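Local coordinates for cupin 2, conserved barrel domain protein (Shewanella frigidimarina NCIMB 400, PDB 3D82) that is a cupin of unknown biological function that holds a nickel ion in its beta-barrel and probably acts as a metal-dependent protein, at residues E52-I55 with T60-I63. Residues are numbered along the deposited sequence; the frame is centred on the assembly and turned at random.
Sequences EVFI and TLQI. With NI (nickel (II) ion), chain L.
Leu61 and Ile63 both meet the ring of Phe54 across the inside of the cupin barrel. Leu61 comes first. Its CG stands anti to the backbone N (chi1 -176°), and branch CD2 reaches inward to lie 3.9 Å from Phe54 CD2. This methyl meets the ring obliquely, and the two side chains run at about a right angle to each other. Ile63, two residues on, points into the same interior. Its chain is extended past CG1 (chi2 -178°), which carries the terminal methyl over one face of the ring. Ile63 CD1 makes a CH-pi contact there, 4.2 Å from the Phe54 ring centroid and 18° off the ring normal. The methyl is offset from the ring centre toward the rim, and Ile63 CD1 is 4.1 Å from both CG and CD1 of Phe54. No hydrogen bond joins the two segments; the contact is wholly apolar and buried.

Glu52, two residues before Phe54, also points into the barrel. Its OE1 binds the nickel ion at 2.4 Å, and His45, His47 and His86 supply the other protein ligands. This three-histidine, one-glutamate set is the classic cupin metal site. Ile63 touches the metal ligand His86, while Phe54 also packs on Ile80, Ile96 and Pro88, so the apolar cluster lies next to the nickel site. Strand 52-56 lies between strands 93-101 and 76-80 in one sheet, facing strand 60-65, which lies between strands 69-73 and 86-90 in the other.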
ATOM      1  N   GLU D  52      -9.422   0.336  -8.356  1.00 53.36           N
ATOM      2  CA  GLU D  52      -8.879   1.407  -7.521  1.00 55.93           C
ATOM      3  C   GLU D  52      -8.759   0.881  -6.092  1.00 54.67           C
ATOM      4  O   GLU D  52      -9.726   0.337  -5.552  1.00 54.40           O
ATOM      5  CB  GLU D  52      -9.807   2.625  -7.561  1.00 55.72           C
ATOM      6  CG  GLU D  52      -9.302   3.835  -6.788  1.00 60.47           C
ATOM      7  CD  GLU D  52     -10.272   4.992  -6.863  1.00 61.13           C
ATOM      8  OE1 GLU D  52     -11.409   4.820  -6.401  1.00 67.35           O
ATOM      9  OE2 GLU D  52      -9.920   6.084  -7.365  1.00 68.06           O
ATOM     10  N   VAL D  53      -7.587   1.061  -5.491  1.00 54.13           N
ATOM     11  CA  VAL D  53      -7.316   0.614  -4.135  1.00 54.05           C
ATOM     12  C   VAL D  53      -7.383   1.767  -3.142  1.00 53.98           C
ATOM     13  O   VAL D  53      -6.861   2.832  -3.409  1.00 54.43           O
ATOM     14  CB  VAL D  53      -5.942  -0.109  -4.051  1.00 54.60           C
ATOM     15  CG1 VAL D  53      -5.524  -0.388  -2.571  1.00 51.02           C
ATOM     16  CG2 VAL D  53      -6.003  -1.428  -4.855  1.00 54.61           C
ATOM     17  N   PHE D  54      -8.062   1.531  -2.018  1.00 53.05           N
ATOM     18  CA  PHE D  54      -8.101   2.432  -0.875  1.00 54.06           C
ATOM     19  C   PHE D  54      -7.447   1.714   0.303  1.00 53.17           C
ATOM     20  O   PHE D  54      -7.789   0.564   0.596  1.00 52.41           O
ATOM     21  CB  PHE D  54      -9.531   2.759  -0.452  1.00 55.51           C
ATOM     22  CG  PHE D  54     -10.214   3.728  -1.340  1.00 56.37           C
ATOM     23  CD1 PHE D  54     -10.767   3.299  -2.539  1.00 59.01           C
ATOM     24  CD2 PHE D  54     -10.349   5.071  -0.967  1.00 56.72           C
ATOM     25  CE1 PHE D  54     -11.413   4.193  -3.368  1.00 59.83           C
ATOM     26  CE2 PHE D  54     -10.990   5.973  -1.802  1.00 55.56           C
ATOM     27  CZ  PHE D  54     -11.528   5.540  -3.000  1.00 57.10           C
ATOM     28  N   ILE D  55      -6.512   2.391   0.955  1.00 52.10           N
ATOM     29  CA  ILE D  55      -5.883   1.901   2.176  1.00 51.28           C
ATOM     30  C   ILE D  55      -6.100   3.026   3.182  1.00 51.74           C
ATOM     31  O   ILE D  55      -5.743   4.178   2.907  1.00 50.68           O
ATOM     32  CB  ILE D  55      -4.386   1.626   2.002  1.00 52.22           C
ATOM     33  CG1 ILE D  55      -4.136   0.616   0.864  1.00 52.38           C
ATOM     34  CG2 ILE D  55      -3.767   1.105   3.313  1.00 50.58           C
ATOM     35  CD1 ILE D  55      -2.654   0.318   0.579  1.00 52.48           C
ATOM     36  N   THR D  60     -11.500   6.519  10.160  1.00 52.79           N
ATOM     37  CA  THR D  60     -12.512   5.604   9.649  1.00 53.38           C
ATOM     38  C   THR D  60     -13.084   6.149   8.358  1.00 53.19           C
ATOM     39  O   THR D  60     -13.514   7.304   8.308  1.00 53.76           O
ATOM     40  CB  THR D  60     -13.650   5.421  10.665  1.00 53.43           C
ATOM     41  OG1 THR D  60     -13.096   4.958  11.897  1.00 52.65           O
ATOM     42  CG2 THR D  60     -14.689   4.403  10.161  1.00 53.10           C
ATOM     43  N   LEU D  61     -13.092   5.304   7.335  1.00 52.84           N
ATOM     44  CA  LEU D  61     -13.640   5.623   6.029  1.00 52.90           C
ATOM     45  C   LEU D  61     -14.840   4.725   5.758  1.00 53.67           C
ATOM     46  O   LEU D  61     -14.807   3.544   6.089  1.00 54.00           O
ATOM     47  CB  LEU D  61     -12.596   5.367   4.938  1.00 52.86           C
ATOM     48  CG  LEU D  61     -12.993   5.760   3.501  1.00 53.62           C
ATOM     49  CD1 LEU D  61     -13.069   7.293   3.368  1.00 52.30           C
ATOM     50  CD2 LEU D  61     -12.036   5.162   2.504  1.00 51.80           C
ATOM     51  N   GLN D  62     -15.892   5.307   5.182  1.00 54.09           N
ATOM     52  CA  GLN D  62     -17.045   4.570   4.679  1.00 54.33           C
ATOM     53  C   GLN D  62     -17.007   4.723   3.164  1.00 53.85           C
ATOM     54  O   GLN D  62     -16.563   5.757   2.671  1.00 53.69           O
ATOM     55  CB  GLN D  62     -18.344   5.156   5.187  1.00 54.76           C
ATOM     56  CG  GLN D  62     -18.487   5.128   6.681  1.00 60.30           C
ATOM     57  CD  GLN D  62     -19.728   5.857   7.128  1.00 66.71           C
ATOM     58  OE1 GLN D  62     -19.696   7.084   7.357  1.00 68.73           O
ATOM     59  NE2 GLN D  62     -20.851   5.131   7.184  1.00 67.03           N
ATOM     60  N   ILE D  63     -17.375   3.673   2.431  1.00 53.38           N
ATOM     61  CA  ILE D  63     -17.522   3.766   0.972  1.00 52.03           C
ATOM     62  C   ILE D  63     -18.931   3.278   0.680  1.00 51.46           C
ATOM     63  O   ILE D  63     -19.280   2.122   1.008  1.00 51.32           O
ATOM     64  CB  ILE D  63     -16.497   2.954   0.163  1.00 52.67           C
ATOM     65  CG1 ILE D  63     -15.061   3.286   0.610  1.00 54.89           C
ATOM     66  CG2 ILE D  63     -16.678   3.258  -1.342  1.00 50.63           C
ATOM     67  CD1 ILE D  63     -13.977   2.569  -0.168  1.00 52.04           C
TER
HETATM   68 NI    NI L 500     -12.950   6.599  -6.983  1.00 62.30          NI